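PDB 4OPF: Nrps/pks from Streptomyces albus, which probably catalyses decarboxylative Claisen condensation as a ketosynthase domain of an "AT-less" type I polyketide synthase in oxazolomycin biosynthesis. Local coordinates for residues Gln271-Ala276 and Ala309-Tyr314. Residues are numbered along the deposited sequence; the frame is centred on the assembly and turned at random.
Sequences QRGVMA and AIAAVY
Met-275, a selenomethionine here, reaches from helix 268-282 into a hole on helix 300-314 formed by Ala-309, Ile-310, Val-313 and Tyr-314. Its CB lies 4.1 Å from CG1 of Val-313. Further out, SE of Met-275 lies 3.9 Å from CG1 of Ile-310, and the two side chains cross at about a right angle. SE of Met-275 also lies at the edge of the Tyr-314 ring, 5.3 Å from its centroid and 89° off the normal, a Met-aromatic contact. The bend at chi3 (-81°) then turns the methyl CE of Met-275 away from the line of the chain and onto Ala-309, 3.6 Å from its CB and close to its carbonyl group. A long, unbranched, flexible side chain suits this knob, since it can follow the shape of the hole; the small Ala-309 lets the tip come right up to the helix backbone.

Val-313 answers in the reverse direction. Being beta-branched, it offers two methyls to helix 268-282: CG1 rests by Met-275 and Ala-276, while CG2 comes within 3.5 Å of O of Arg-272, an oxygen that already accepts the helical hydrogen bond from N of Ala-276. Toward the solvent side, Arg-272 contributes its aliphatic stem, with CG packed 3.9 Å from CB of Ala-309 and CD beside Ala-312, so that the methylenes serve as apolar surface beneath a charged end. On the inner side, Tyr-314 combines an apolar ring edge for SE with a hydroxyl hydrogen-bonded to NE2 of His-404 on strand 401-408, a strand that Met-275 also touches.

The axes of segments 271-276 and 309-314 approach to 9.3 Å, with a crossing angle of -41°, giving apolar knob-into-hole packing between two helices that lie against strands 390-396 and 401-408 in the C-terminal part of the thiolase-type ketosynthase fold.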
loop_
_atom_site.group_PDB
_atom_site.type_symbol
_atom_site.label_atom_id
_atom_site.label_comp_id
_atom_site.label_asym_id
_atom_site.label_seq_id
_atom_site.Cartn_x
_atom_site.Cartn_y
_atom_site.Cartn_z
ATOM N N GLN A 271 14.151 -11.930 9.029
ATOM C CA GLN A 271 14.499 -10.856 9.987
ATOM C C GLN A 271 15.882 -10.277 9.730
ATOM O O GLN A 271 16.011 -9.069 9.652
ATOM C CB GLN A 271 14.364 -11.340 11.414
ATOM C CG GLN A 271 12.919 -11.704 11.769
ATOM C CD GLN A 271 12.738 -12.100 13.257
ATOM O OE1 GLN A 271 13.590 -11.860 14.107
ATOM N NE2 GLN A 271 11.626 -12.691 13.544
ATOM N N ARG A 272 16.883 -11.122 9.504
ATOM C CA ARG A 272 18.177 -10.628 9.068
ATOM C C ARG A 272 18.062 -9.834 7.775
ATOM O O ARG A 272 18.577 -8.739 7.691
ATOM C CB ARG A 272 19.179 -11.755 8.894
ATOM C CG ARG A 272 19.573 -12.444 10.187
ATOM C CD ARG A 272 20.680 -13.503 10.006
ATOM N NE ARG A 272 20.251 -14.735 9.386
ATOM C CZ ARG A 272 19.745 -15.790 10.020
ATOM N NH1 ARG A 272 19.375 -16.867 9.346
ATOM N NH2 ARG A 272 19.582 -15.802 11.330
ATOM N N GLY A 273 17.358 -10.372 6.790
ATOM C CA GLY A 273 17.278 -9.754 5.494
ATOM C C GLY A 273 16.639 -8.361 5.533
ATOM O O GLY A 273 17.101 -7.451 4.880
ATOM N N VAL A 274 15.561 -8.184 6.301
ATOM C CA VAL A 274 14.866 -6.903 6.289
ATOM C C VAL A 274 15.745 -5.868 6.968
ATOM O O VAL A 274 15.809 -4.706 6.551
ATOM C CB VAL A 274 13.477 -6.984 6.915
ATOM C CG1 VAL A 274 13.539 -6.973 8.436
ATOM C CG2 VAL A 274 12.673 -5.823 6.445
HETATM N N MSE A 275 16.479 -6.286 7.977
HETATM C CA MSE A 275 17.358 -5.319 8.657
HETATM C C MSE A 275 18.544 -4.971 7.767
HETATM O O MSE A 275 18.889 -3.796 7.644
HETATM C CB MSE A 275 17.869 -5.819 9.996
HETATM C CG MSE A 275 16.741 -6.025 11.021
HETATM SE SE MSE A 275 17.463 -6.375 12.834
HETATM C CE MSE A 275 17.831 -8.242 12.571
ATOM N N ALA A 276 19.175 -5.963 7.157
ATOM C CA ALA A 276 20.274 -5.689 6.223
ATOM C C ALA A 276 19.844 -4.843 5.044
ATOM O O ALA A 276 20.572 -3.959 4.606
ATOM C CB ALA A 276 20.893 -7.006 5.732
ATOM N N ALA A 309 19.637 -12.222 15.559
ATOM C CA ALA A 309 19.594 -11.618 14.230
ATOM C C ALA A 309 20.169 -10.197 14.256
ATOM O O ALA A 309 20.917 -9.781 13.327
ATOM C CB ALA A 309 18.156 -11.594 13.709
ATOM N N ILE A 310 19.809 -9.426 15.289
ATOM C CA ILE A 310 20.480 -8.124 15.541
ATOM C C ILE A 310 22.025 -8.232 15.618
ATOM O O ILE A 310 22.740 -7.520 14.902
ATOM C CB ILE A 310 19.944 -7.460 16.802
ATOM C CG1 ILE A 310 18.479 -7.049 16.513
ATOM C CG2 ILE A 310 20.789 -6.215 17.155
ATOM C CD1 ILE A 310 17.696 -6.700 17.771
ATOM N N ALA A 311 22.520 -9.150 16.419
ATOM C CA ALA A 311 23.948 -9.335 16.513
ATOM C C ALA A 311 24.562 -9.667 15.149
ATOM O O ALA A 311 25.614 -9.082 14.767
ATOM C CB ALA A 311 24.296 -10.416 17.533
ATOM N N ALA A 312 23.912 -10.558 14.391
ATOM C CA ALA A 312 24.465 -10.999 13.119
ATOM C C ALA A 312 24.502 -9.880 12.088
ATOM O O ALA A 312 25.446 -9.771 11.326
ATOM C CB ALA A 312 23.726 -12.221 12.577
ATOM N N VAL A 313 23.513 -9.023 12.072
ATOM C CA VAL A 313 23.441 -8.013 11.074
ATOM C C VAL A 313 24.216 -6.760 11.515
ATOM O O VAL A 313 24.929 -6.157 10.708
ATOM C CB VAL A 313 21.987 -7.600 10.797
ATOM C CG1 VAL A 313 21.927 -6.285 10.018
ATOM C CG2 VAL A 313 21.264 -8.665 10.000
ATOM N N TYR A 314 24.013 -6.339 12.755
ATOM C CA TYR A 314 24.525 -5.046 13.243
ATOM C C TYR A 314 25.924 -5.079 13.853
ATOM O O TYR A 314 26.638 -4.058 13.806
ATOM C CB TYR A 314 23.545 -4.441 14.280
ATOM C CG TYR A 314 22.458 -3.668 13.603
ATOM C CD1 TYR A 314 22.716 -2.419 13.172
ATOM C CD2 TYR A 314 21.214 -4.184 13.380
ATOM C CE1 TYR A 314 21.770 -1.663 12.582
ATOM C CE2 TYR A 314 20.246 -3.452 12.732
ATOM C CZ TYR A 314 20.527 -2.186 12.348
ATOM O OH TYR A 314 19.687 -1.378 11.643
#